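Local coordinates for Rubredoxin\:oxygen oxidoreductase (Desulfovibrio gigas, PDB 1E5D), which catalyses the four-electron reduction of dioxygen to two water molecules, using flavin mononucleotide and a diiron centre, at residues G339-S344 and A368-V373; H314-L319 and S348-K353; V256-S261 and G305-G310; E275-E280 and Q390-A395. All coordinates share one frame; numbering follows the deposited sequence. Where two conformers were deposited one is given.

How the contacts relate
All four contacts lie in the flavodoxin-like domain. Contacts 3 and 1 pair four strands of its five-stranded parallel sheet; their centres are about 10 Å apart. They join directly where strands 306-310 and 338-345 run as neighbours, with F342 N 3.0 Å from V309 O. Contact 2 sits beyond the ends of these strands and grips the isoalloxazine of FMN. S261 of contact 3 holds the phosphate and S344 of contact 1 the ribityl chain. Contact 4 lies on the sheet face that carries I257 and I308, where I308 CD1 comes within 3.6 Å of I392 CD1. It is remote from contact 2, with nearest atoms about 12 Å apart.

Contact 1 (G339-S344 and A368-V373); sequences GGAFGS and ATPVKV. With FMN (flavin mononucleotide), chain C.
S344 has OG anti to its backbone N (chi1 -169°), and F342 has CG between the backbone N and the carbonyl carbon (chi1 65°); in the sheet they pair with V373 and V371. S344 OG comes within 3.1 Å of V373 O. F342 CB touches V371 O, while the ring leads away to helix 265-279. The two strands are the parallel pair of a beta-alpha-beta unit in the flavodoxin-like fold, connected through helix 350-361.

G343 bonds to the neighbouring strand through both its N and its O. Its N donates to V371 O at 3.1 Å, and its O accepts from V373 N at 3.0 Å. V371 O also receives a CA-H contact from F342. G343 itself has no side chain. On the face covered by helix 350-361, A341 CB meets P370 CB at 4.1 Å.

S344 OG also accepts a hydrogen bond from FMN O4' at 3.0 Å and is hydrogen-bonded to N375 O. At the other end a water bridges the segments: it accepts from A368 N at 2.8 Å and donates to G339 O at 2.7 Å.

Contact 2 (H314-L319 and S348-K353); sequences HNNGIL and SGESTK. With FMN (flavin mononucleotide), chain C.
N316 and E350 lie side by side and point the same way, beside the flavin of FMN. The N316 side chain starts with CB, 3.4 Å from E350 OE2. CG is anti to the carbonyl carbon (chi1 -60°) and stays close to the same oxygen. At the tip, ND2 donates to E350 OE2 at 3.1 Å. It meets the syn side of the carboxylate, 19° out of its plane. OD1 turns to another chain and is hydrogen-bonded to R333 NH2 of the second subunit.

The backbone here forms a type I' turn from H314 to G317, part of a flavin-binding loop of the flavodoxin-like domain. N315 N donates to FMN N5 at 3.0 Å, and N316 N to FMN O4 at 2.8 Å. From the other segment, S348 OG accepts from FMN N3; the modelled 2.5 Å is very short, so the exact distance is doubtful. G349 N donates to FMN O2 at 3.3 Å. Further along, I318 CG2 packs on S351 CA at 3.9 Å.

N-H groups at O2 and O4 would probably draw electron density toward the pyrimidine edge, and the donor at N5 suits a flavin whose N5 is an acceptor, as in the oxidised form.

Contact 3 (V256-S261 and G305-G310); sequences VIFYDS and GAVIVG. With FMN (flavin mononucleotide), chain C.
V256, F258 and D260 exchange backbone hydrogen bonds with A306, I308 and G310. V256 N donates to A306 O. I308 N returns a bond to V256 O at 2.8 Å, and F258 N reaches I308 O at 2.8 Å. G310 N follows to F258 O. The last bond, D260 N to G310 O, is longer at 3.3 Å. This is the parallel pairing of strands 254-259 and 306-310 in the middle of the flavodoxin-like sheet.

Apolar contacts lie on both faces. On one, V309 CG1 sits over the F258 ring in a CH-pi contact, 4.0 Å from the centroid and offset toward the rim. V307 CG1 approaches the same ring obliquely at CE2. On the other, I257 and I308 run side by side, with I257 CG1 3.9 Å from I308 CB. G310 has no side chain there, next to Y259 CB.

Polar side chains gather past the strand ends. S261 N donates to D260 OD1 at 2.7 Å, from above the carboxylate plane. The same oxygen takes a salt bridge from K290 and a hydrogen bond from W288. S261 OG donates to FMN O1P at 2.7 Å. The loop after the first strand thus meets the phosphate with a neutral hydroxyl, while the nearby D260 carboxylate has its charge probably offset by K290.

Contact 4 (E275-E280 and Q390-A395); sequences ESFRDE and QTIARA
E280 OE1 forms a salt bridge with R394 NH2 at 3.6 Å. The side chains cross obliquely, with carboxylate and guanidinium planes 68° apart. The R394 chain is bent at chi2 and chi3, and its end lies nearer E280 than its base does. The other carboxylate oxygen, E280 OE2, accepts a weak hydrogen bond from Q390 NE2 at 3.4 Å. The E280 and Q390 side chains cross at about a right angle, and E280 OE2 also rests 3.2 Å from Q390 CG. That CG lies above one face of the R394 guanidinium, toward its rim. E280 is bent at chi2 (-57°), which turns CD toward Q390.

E280 directly follows helix 265-279, and its partners are on helix 379-400. These are the first and last helices of the flavodoxin-like domain, and here they pack together on one face of its parallel sheet. E280 CB meets A393 CB at 3.7 Å. Deeper in, F277 takes over. Its ring turns an edge to the other helix: CE1 is 3.8 Å from I392 CG2 and 4.0 Å from A393 N. Both F277 and I392 also rest on I308 of strand 306-310. The backbone O of E280 accepts a hydrogen bond from K397 NZ, further along helix 379-400.

Contact 1 (G339-S344 and A368-V373)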
# COMPACT_ATOMS: atom_id res chain seq x y z
N GLY A 339 -17.08 9.03 10.90
CA GLY A 339 -16.13 9.31 9.84
C GLY A 339 -15.92 10.80 9.62
O GLY A 339 -16.70 11.63 10.08
N GLY A 340 -14.84 11.10 8.91
CA GLY A 340 -14.38 12.41 8.54
C GLY A 340 -13.44 12.31 7.35
O GLY A 340 -12.80 11.28 7.14
N ALA A 341 -13.36 13.37 6.55
CA ALA A 341 -12.46 13.37 5.40
C ALA A 341 -11.95 14.77 5.09
O ALA A 341 -12.55 15.80 5.38
CB ALA A 341 -13.15 12.78 4.18
N PHE A 342 -10.77 14.82 4.46
CA PHE A 342 -10.21 16.13 4.14
C PHE A 342 -9.10 15.96 3.12
O PHE A 342 -8.66 14.85 2.84
CB PHE A 342 -9.70 16.82 5.41
CG PHE A 342 -8.54 16.10 6.07
CD1 PHE A 342 -8.77 14.99 6.86
CD2 PHE A 342 -7.23 16.53 5.89
CE1 PHE A 342 -7.72 14.31 7.47
CE2 PHE A 342 -6.18 15.87 6.50
CZ PHE A 342 -6.43 14.76 7.30
N GLY A 343 -8.63 17.06 2.54
CA GLY A 343 -7.58 16.91 1.56
C GLY A 343 -7.35 18.18 0.76
O GLY A 343 -8.15 19.11 0.82
N SER A 344 -6.25 18.18 0.03
CA SER A 344 -5.87 19.26 -0.85
C SER A 344 -5.93 18.74 -2.28
O SER A 344 -5.74 17.54 -2.51
CB SER A 344 -4.48 19.78 -0.49
OG SER A 344 -4.18 20.98 -1.16
N ALA A 368 -20.05 15.81 9.61
CA ALA A 368 -19.48 17.01 8.99
C ALA A 368 -19.07 16.75 7.54
O ALA A 368 -18.64 15.68 7.14
CB ALA A 368 -18.31 17.48 9.82
N THR A 369 -19.24 17.80 6.75
CA THR A 369 -18.88 17.84 5.35
C THR A 369 -17.36 17.82 5.21
O THR A 369 -16.69 18.51 5.98
CB THR A 369 -19.42 19.12 4.68
OG1 THR A 369 -20.22 19.84 5.62
CG2 THR A 369 -20.33 18.76 3.51
N PRO A 370 -16.81 17.04 4.30
CA PRO A 370 -15.36 17.04 4.10
C PRO A 370 -14.84 18.43 3.75
O PRO A 370 -15.45 19.15 2.97
CB PRO A 370 -15.16 16.10 2.90
CG PRO A 370 -16.34 15.19 2.99
CD PRO A 370 -17.48 16.09 3.40
N VAL A 371 -13.71 18.76 4.37
CA VAL A 371 -12.97 19.97 4.06
C VAL A 371 -11.96 19.70 2.95
O VAL A 371 -11.07 18.86 3.05
CB VAL A 371 -12.26 20.52 5.31
CG1 VAL A 371 -11.43 21.75 4.95
CG2 VAL A 371 -13.28 20.85 6.39
N LYS A 372 -12.11 20.42 1.85
CA LYS A 372 -11.14 20.35 0.76
C LYS A 372 -10.57 21.75 0.50
O LYS A 372 -11.26 22.76 0.62
CB LYS A 372 -11.77 19.77 -0.49
CG LYS A 372 -12.52 20.74 -1.38
CD LYS A 372 -13.75 20.10 -2.00
CE LYS A 372 -13.84 20.35 -3.49
NZ LYS A 372 -14.91 19.52 -4.12
N VAL A 373 -9.30 21.79 0.16
CA VAL A 373 -8.58 23.04 -0.05
C VAL A 373 -7.78 23.01 -1.35
O VAL A 373 -7.09 22.03 -1.63
CB VAL A 373 -7.59 23.31 1.10
CG1 VAL A 373 -6.81 24.58 0.83
CG2 VAL A 373 -8.34 23.39 2.42
N1 FMN C . -4.82 17.64 -8.27
C2 FMN C . -5.99 17.44 -8.85
O2 FMN C . -6.89 18.23 -8.77
N3 FMN C . -6.27 16.27 -9.60
C4 FMN C . -5.23 15.49 -10.07
O4 FMN C . -5.51 14.48 -10.69
C4A FMN C . -3.92 15.73 -9.48
N5 FMN C . -2.94 14.80 -9.58
C5A FMN C . -1.67 15.23 -9.28
C6 FMN C . -0.60 14.32 -9.51
C7 FMN C . 0.65 14.56 -9.00
C7M FMN C . 1.68 13.46 -9.00
C8 FMN C . 0.89 15.74 -8.19
C8M FMN C . 2.30 16.14 -7.83
C9 FMN C . -0.10 16.73 -8.14
C9A FMN C . -1.41 16.39 -8.49
N10 FMN C . -2.55 17.16 -8.12
C10 FMN C . -3.75 16.90 -8.64
C1' FMN C . -2.30 18.40 -7.35
C2' FMN C . -2.19 18.09 -5.83
O2' FMN C . -3.41 17.53 -5.36
C3' FMN C . -1.94 19.44 -5.17
O3' FMN C . -0.56 19.72 -5.37
C4' FMN C . -2.22 19.37 -3.66
O4' FMN C . -1.94 20.65 -3.06
C5' FMN C . -1.33 18.29 -3.09
O5' FMN C . -1.57 18.20 -1.54
P FMN C . -0.48 17.69 -0.60
O1P FMN C . -1.20 17.25 0.68
O2P FMN C . 0.32 16.73 -1.20
O3P FMN C . 0.41 18.79 -0.26
O HOH W 1 -18.10 13.81 9.25

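Contact 2 (H314-L319 and S348-K353)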
# COMPACT_ATOMS: atom_id res chain seq x y z
N HIS A 314 -4.67 12.61 -6.17
CA HIS A 314 -3.57 12.15 -7.01
C HIS A 314 -4.17 11.44 -8.22
O HIS A 314 -4.82 10.41 -8.02
CB HIS A 314 -2.64 11.22 -6.23
CG HIS A 314 -1.47 10.72 -7.02
ND1 HIS A 314 -1.33 9.41 -7.42
CD2 HIS A 314 -0.39 11.37 -7.51
CE1 HIS A 314 -0.21 9.27 -8.10
NE2 HIS A 314 0.39 10.45 -8.17
N ASN A 315 -3.94 12.00 -9.40
CA ASN A 315 -4.49 11.42 -10.62
C ASN A 315 -5.96 11.07 -10.48
O ASN A 315 -6.35 9.91 -10.62
CB ASN A 315 -3.66 10.20 -11.03
CG ASN A 315 -2.23 10.57 -11.36
OD1 ASN A 315 -1.93 11.63 -11.91
ND2 ASN A 315 -1.32 9.67 -11.00
N ASN A 316 -6.78 12.08 -10.19
CA ASN A 316 -8.23 11.92 -10.16
C ASN A 316 -8.71 10.97 -9.07
O ASN A 316 -9.85 10.52 -9.10
CB ASN A 316 -8.71 11.43 -11.54
CG ASN A 316 -8.31 12.47 -12.58
OD1 ASN A 316 -7.54 12.19 -13.49
ND2 ASN A 316 -8.83 13.68 -12.39
N GLY A 317 -7.82 10.69 -8.13
CA GLY A 317 -8.15 9.82 -7.02
C GLY A 317 -7.31 10.13 -5.79
O GLY A 317 -6.79 11.23 -5.64
N ILE A 318 -7.21 9.12 -4.93
CA ILE A 318 -6.48 9.25 -3.68
C ILE A 318 -5.15 8.51 -3.78
O ILE A 318 -4.99 7.67 -4.66
CB ILE A 318 -7.29 8.70 -2.50
CG1 ILE A 318 -7.52 7.19 -2.59
CG2 ILE A 318 -8.62 9.42 -2.36
CD1 ILE A 318 -8.10 6.57 -1.34
N LEU A 319 -4.24 8.83 -2.88
CA LEU A 319 -2.94 8.19 -2.83
C LEU A 319 -3.06 6.71 -2.50
O LEU A 319 -3.89 6.25 -1.72
CB LEU A 319 -2.02 8.91 -1.84
CG LEU A 319 -1.53 10.30 -2.28
CD1 LEU A 319 -0.68 10.94 -1.18
CD2 LEU A 319 -0.74 10.22 -3.57
N SER A 348 -9.07 18.86 -10.25
CA SER A 348 -10.21 17.96 -10.30
C SER A 348 -10.82 17.80 -8.91
O SER A 348 -12.05 17.87 -8.78
CB SER A 348 -9.83 16.62 -10.91
OG SER A 348 -8.62 16.10 -10.42
N GLY A 349 -10.01 17.61 -7.88
CA GLY A 349 -10.51 17.61 -6.52
C GLY A 349 -11.33 16.42 -6.09
O GLY A 349 -12.16 16.55 -5.18
N GLU A 350 -11.17 15.24 -6.69
CA GLU A 350 -11.97 14.09 -6.31
C GLU A 350 -11.69 13.51 -4.93
O GLU A 350 -12.56 12.77 -4.44
CB GLU A 350 -11.75 12.94 -7.31
CG GLU A 350 -12.36 13.20 -8.68
CD GLU A 350 -11.33 13.70 -9.67
OE1 GLU A 350 -10.42 14.44 -9.25
OE2 GLU A 350 -11.46 13.35 -10.86
N SER A 351 -10.56 13.73 -4.29
CA SER A 351 -10.16 12.93 -3.13
C SER A 351 -11.19 12.95 -2.02
O SER A 351 -11.56 11.90 -1.49
CB SER A 351 -8.79 13.37 -2.59
OG SER A 351 -8.80 14.72 -2.18
N THR A 352 -11.69 14.12 -1.65
CA THR A 352 -12.59 14.12 -0.49
C THR A 352 -13.91 13.46 -0.86
O THR A 352 -14.55 12.79 -0.05
CB THR A 352 -12.81 15.54 0.04
OG1 THR A 352 -13.19 16.39 -1.04
CG2 THR A 352 -11.50 16.08 0.60
N LYS A 353 -14.30 13.65 -2.11
CA LYS A 353 -15.48 12.96 -2.63
C LYS A 353 -15.33 11.46 -2.43
O LYS A 353 -16.17 10.76 -1.86
CB LYS A 353 -15.65 13.29 -4.11
CG LYS A 353 -17.08 13.52 -4.54
CD LYS A 353 -17.28 14.97 -4.97
CE LYS A 353 -18.36 15.11 -6.04
NZ LYS A 353 -18.02 16.13 -7.07
N1 FMN C . -4.82 17.64 -8.27
C2 FMN C . -5.99 17.44 -8.85
O2 FMN C . -6.89 18.23 -8.77
N3 FMN C . -6.27 16.27 -9.60
C4 FMN C . -5.23 15.49 -10.07
O4 FMN C . -5.51 14.48 -10.69
C4A FMN C . -3.92 15.73 -9.48
N5 FMN C . -2.94 14.80 -9.58
C5A FMN C . -1.67 15.23 -9.28
C6 FMN C . -0.60 14.32 -9.51
C7 FMN C . 0.65 14.56 -9.00
C7M FMN C . 1.68 13.46 -9.00
C8 FMN C . 0.89 15.74 -8.19
C8M FMN C . 2.30 16.14 -7.83
C9 FMN C . -0.10 16.73 -8.14
C9A FMN C . -1.41 16.39 -8.49
N10 FMN C . -2.55 17.16 -8.12
C10 FMN C . -3.75 16.90 -8.64
C1' FMN C . -2.30 18.40 -7.35
C2' FMN C . -2.19 18.09 -5.83
O2' FMN C . -3.41 17.53 -5.36
C3' FMN C . -1.94 19.44 -5.17
O3' FMN C . -0.56 19.72 -5.37
C4' FMN C . -2.22 19.37 -3.66
O4' FMN C . -1.94 20.65 -3.06
C5' FMN C . -1.33 18.29 -3.09
O5' FMN C . -1.57 18.20 -1.54
P FMN C . -0.48 17.69 -0.60
O1P FMN C . -1.20 17.25 0.68
O2P FMN C . 0.32 16.73 -1.20
O3P FMN C . 0.41 18.79 -0.26

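Contact 3 (V256-S261 and G305-G310)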
# COMPACT_ATOMS: atom_id res chain seq x y z
N VAL A 256 -8.63 8.89 15.58
CA VAL A 256 -7.55 8.44 14.74
C VAL A 256 -7.63 9.20 13.41
O VAL A 256 -8.61 9.10 12.67
CB VAL A 256 -7.61 6.94 14.42
CG1 VAL A 256 -6.64 6.60 13.29
CG2 VAL A 256 -7.33 6.10 15.64
N ILE A 257 -6.60 9.97 13.14
CA ILE A 257 -6.47 10.67 11.87
C ILE A 257 -5.40 9.99 11.03
O ILE A 257 -4.24 9.86 11.43
CB ILE A 257 -6.09 12.14 12.09
CG1 ILE A 257 -7.10 12.94 12.91
CG2 ILE A 257 -5.81 12.81 10.75
CD1 ILE A 257 -6.52 14.20 13.53
N PHE A 258 -5.74 9.52 9.83
CA PHE A 258 -4.68 8.95 9.00
C PHE A 258 -4.79 9.59 7.62
O PHE A 258 -5.86 9.90 7.11
CB PHE A 258 -4.73 7.44 8.97
CG PHE A 258 -5.74 6.70 8.13
CD1 PHE A 258 -5.49 6.44 6.79
CD2 PHE A 258 -6.93 6.24 8.65
CE1 PHE A 258 -6.37 5.74 5.99
CE2 PHE A 258 -7.83 5.54 7.86
CZ PHE A 258 -7.56 5.29 6.52
N TYR A 259 -3.62 9.82 7.05
CA TYR A 259 -3.48 10.59 5.83
C TYR A 259 -2.21 10.13 5.12
O TYR A 259 -1.37 9.45 5.71
CB TYR A 259 -3.39 12.10 6.15
CG TYR A 259 -1.98 12.43 6.62
CD1 TYR A 259 -1.56 12.05 7.89
CD2 TYR A 259 -1.06 13.11 5.81
CE1 TYR A 259 -0.28 12.34 8.34
CE2 TYR A 259 0.21 13.39 6.25
CZ TYR A 259 0.60 13.00 7.52
OH TYR A 259 1.88 13.30 7.94
N ASP A 260 -2.08 10.57 3.88
CA ASP A 260 -0.82 10.59 3.16
C ASP A 260 -0.77 11.92 2.42
O ASP A 260 -1.77 12.64 2.34
CB ASP A 260 -0.66 9.40 2.23
CG ASP A 260 0.79 9.14 1.89
OD1 ASP A 260 1.66 9.94 2.32
OD2 ASP A 260 1.07 8.16 1.19
N SER A 261 0.39 12.28 1.90
CA SER A 261 0.55 13.61 1.31
C SER A 261 1.80 13.66 0.45
O SER A 261 2.75 12.91 0.70
CB SER A 261 0.63 14.63 2.44
OG SER A 261 0.77 15.94 1.93
N GLY A 305 -13.40 6.32 18.48
CA GLY A 305 -14.79 6.63 18.16
C GLY A 305 -14.93 7.33 16.83
O GLY A 305 -15.98 7.31 16.18
N ALA A 306 -13.86 7.98 16.38
CA ALA A 306 -13.94 8.63 15.07
C ALA A 306 -12.69 8.36 14.24
O ALA A 306 -11.57 8.35 14.75
CB ALA A 306 -14.12 10.13 15.23
N VAL A 307 -12.89 8.14 12.95
CA VAL A 307 -11.79 7.88 12.03
C VAL A 307 -11.77 8.99 10.99
O VAL A 307 -12.73 9.11 10.23
CB VAL A 307 -11.97 6.51 11.36
CG1 VAL A 307 -10.96 6.26 10.27
CG2 VAL A 307 -11.88 5.42 12.43
N ILE A 308 -10.72 9.80 10.98
CA ILE A 308 -10.58 10.87 10.00
C ILE A 308 -9.49 10.53 8.98
O ILE A 308 -8.39 10.15 9.37
CB ILE A 308 -10.24 12.22 10.66
CG1 ILE A 308 -10.93 12.44 12.00
CG2 ILE A 308 -10.51 13.37 9.69
CD1 ILE A 308 -12.43 12.55 11.89
N VAL A 309 -9.79 10.67 7.70
CA VAL A 309 -8.90 10.30 6.62
C VAL A 309 -8.60 11.48 5.71
O VAL A 309 -9.47 12.26 5.31
CB VAL A 309 -9.47 9.19 5.71
CG1 VAL A 309 -8.34 8.61 4.88
CG2 VAL A 309 -10.17 8.11 6.51
N GLY A 310 -7.32 11.62 5.38
CA GLY A 310 -6.94 12.74 4.53
C GLY A 310 -6.11 12.23 3.37
O GLY A 310 -5.23 11.39 3.55
N1 FMN C . -4.82 17.64 -8.27
C2 FMN C . -5.99 17.44 -8.85
O2 FMN C . -6.89 18.23 -8.77
N3 FMN C . -6.27 16.27 -9.60
C4 FMN C . -5.23 15.49 -10.07
O4 FMN C . -5.51 14.48 -10.69
C4A FMN C . -3.92 15.73 -9.48
N5 FMN C . -2.94 14.80 -9.58
C5A FMN C . -1.67 15.23 -9.28
C6 FMN C . -0.60 14.32 -9.51
C7 FMN C . 0.65 14.56 -9.00
C7M FMN C . 1.68 13.46 -9.00
C8 FMN C . 0.89 15.74 -8.19
C8M FMN C . 2.30 16.14 -7.83
C9 FMN C . -0.10 16.73 -8.14
C9A FMN C . -1.41 16.39 -8.49
N10 FMN C . -2.55 17.16 -8.12
C10 FMN C . -3.75 16.90 -8.64
C1' FMN C . -2.30 18.40 -7.35
C2' FMN C . -2.19 18.09 -5.83
O2' FMN C . -3.41 17.53 -5.36
C3' FMN C . -1.94 19.44 -5.17
O3' FMN C . -0.56 19.72 -5.37
C4' FMN C . -2.22 19.37 -3.66
O4' FMN C . -1.94 20.65 -3.06
C5' FMN C . -1.33 18.29 -3.09
O5' FMN C . -1.57 18.20 -1.54
P FMN C . -0.48 17.69 -0.60
O1P FMN C . -1.20 17.25 0.68
O2P FMN C . 0.32 16.73 -1.20
O3P FMN C . 0.41 18.79 -0.26

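Contact 4 (E275-E280 and Q390-A395)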
# COMPACT_ATOMS: atom_id res chain seq x y z
N GLU A 275 -4.91 19.02 16.60
CA GLU A 275 -4.91 20.01 17.66
C GLU A 275 -6.32 20.42 18.08
O GLU A 275 -6.60 20.52 19.28
CB GLU A 275 -4.13 21.27 17.24
CG GLU A 275 -3.28 21.86 18.35
CD GLU A 275 -2.22 20.92 18.91
OE1 GLU A 275 -1.69 20.07 18.16
OE2 GLU A 275 -1.91 21.03 20.11
N SER A 276 -7.19 20.65 17.11
CA SER A 276 -8.58 20.99 17.45
C SER A 276 -9.22 19.85 18.23
O SER A 276 -9.93 20.06 19.21
CB SER A 276 -9.39 21.28 16.19
OG SER A 276 -8.57 21.90 15.20
N PHE A 277 -8.97 18.61 17.79
CA PHE A 277 -9.65 17.51 18.47
C PHE A 277 -9.20 17.45 19.92
O PHE A 277 -9.98 17.21 20.84
CB PHE A 277 -9.41 16.19 17.75
CG PHE A 277 -10.38 15.91 16.62
CD1 PHE A 277 -11.73 15.75 16.88
CD2 PHE A 277 -9.94 15.81 15.31
CE1 PHE A 277 -12.63 15.49 15.85
CE2 PHE A 277 -10.83 15.56 14.28
CZ PHE A 277 -12.17 15.39 14.55
N ARG A 278 -7.90 17.69 20.09
CA ARG A 278 -7.38 17.71 21.47
C ARG A 278 -8.15 18.78 22.25
O ARG A 278 -8.64 18.51 23.35
CB ARG A 278 -5.88 17.92 21.47
CG ARG A 278 -5.23 18.25 22.80
CD ARG A 278 -3.89 18.96 22.62
NE ARG A 278 -4.06 20.23 21.91
CZ ARG A 278 -3.87 21.45 22.39
NH1 ARG A 278 -3.48 21.63 23.65
NH2 ARG A 278 -4.07 22.51 21.62
N ASP A 279 -8.26 19.95 21.64
CA ASP A 279 -8.95 21.09 22.22
C ASP A 279 -10.35 20.72 22.68
O ASP A 279 -10.81 21.20 23.72
CB ASP A 279 -9.03 22.25 21.23
CG ASP A 279 -7.96 23.29 21.45
OD1 ASP A 279 -7.48 23.44 22.59
OD2 ASP A 279 -7.59 23.97 20.46
N GLU A 280 -11.01 19.88 21.89
CA GLU A 280 -12.33 19.36 22.22
C GLU A 280 -12.26 18.25 23.26
O GLU A 280 -13.24 17.55 23.51
CB GLU A 280 -13.02 18.84 20.96
CG GLU A 280 -13.24 19.93 19.91
CD GLU A 280 -14.04 21.10 20.45
OE1 GLU A 280 -15.17 20.86 20.94
OE2 GLU A 280 -13.54 22.25 20.39
N GLN A 390 -14.84 20.29 15.42
CA GLN A 390 -15.84 20.56 16.45
C GLN A 390 -17.14 19.82 16.17
O GLN A 390 -17.75 19.26 17.09
CB GLN A 390 -16.08 22.06 16.56
CG GLN A 390 -15.20 22.67 17.65
CD GLN A 390 -15.13 24.17 17.54
OE1 GLN A 390 -15.92 24.78 16.82
NE2 GLN A 390 -14.18 24.76 18.26
N THR A 391 -17.57 19.80 14.92
CA THR A 391 -18.77 19.03 14.58
C THR A 391 -18.63 17.57 14.95
O THR A 391 -19.43 16.99 15.69
CB THR A 391 -19.07 19.15 13.08
OG1 THR A 391 -19.25 20.55 12.78
CG2 THR A 391 -20.35 18.43 12.69
N ILE A 392 -17.57 16.94 14.43
CA ILE A 392 -17.37 15.51 14.71
C ILE A 392 -17.24 15.26 16.20
O ILE A 392 -17.89 14.37 16.77
CB ILE A 392 -16.14 14.99 13.94
CG1 ILE A 392 -16.36 14.89 12.43
CG2 ILE A 392 -15.68 13.66 14.51
CD1 ILE A 392 -15.10 14.94 11.60
N ALA A 393 -16.41 16.04 16.90
CA ALA A 393 -16.28 15.81 18.34
C ALA A 393 -17.62 15.97 19.05
O ALA A 393 -17.91 15.24 20.00
CB ALA A 393 -15.26 16.74 18.95
N ARG A 394 -18.43 16.92 18.59
CA ARG A 394 -19.71 17.13 19.26
C ARG A 394 -20.51 15.84 19.16
O ARG A 394 -21.06 15.33 20.12
CB ARG A 394 -20.50 18.28 18.64
CG ARG A 394 -20.91 19.37 19.62
CD ARG A 394 -20.51 20.75 19.14
NE ARG A 394 -19.41 21.31 19.92
CZ ARG A 394 -19.02 22.58 19.87
NH1 ARG A 394 -19.64 23.44 19.07
NH2 ARG A 394 -18.00 23.00 20.61
N ALA A 395 -20.53 15.33 17.93
CA ALA A 395 -21.25 14.09 17.66
C ALA A 395 -20.68 12.94 18.49
O ALA A 395 -21.44 12.11 18.99
CB ALA A 395 -21.18 13.77 16.18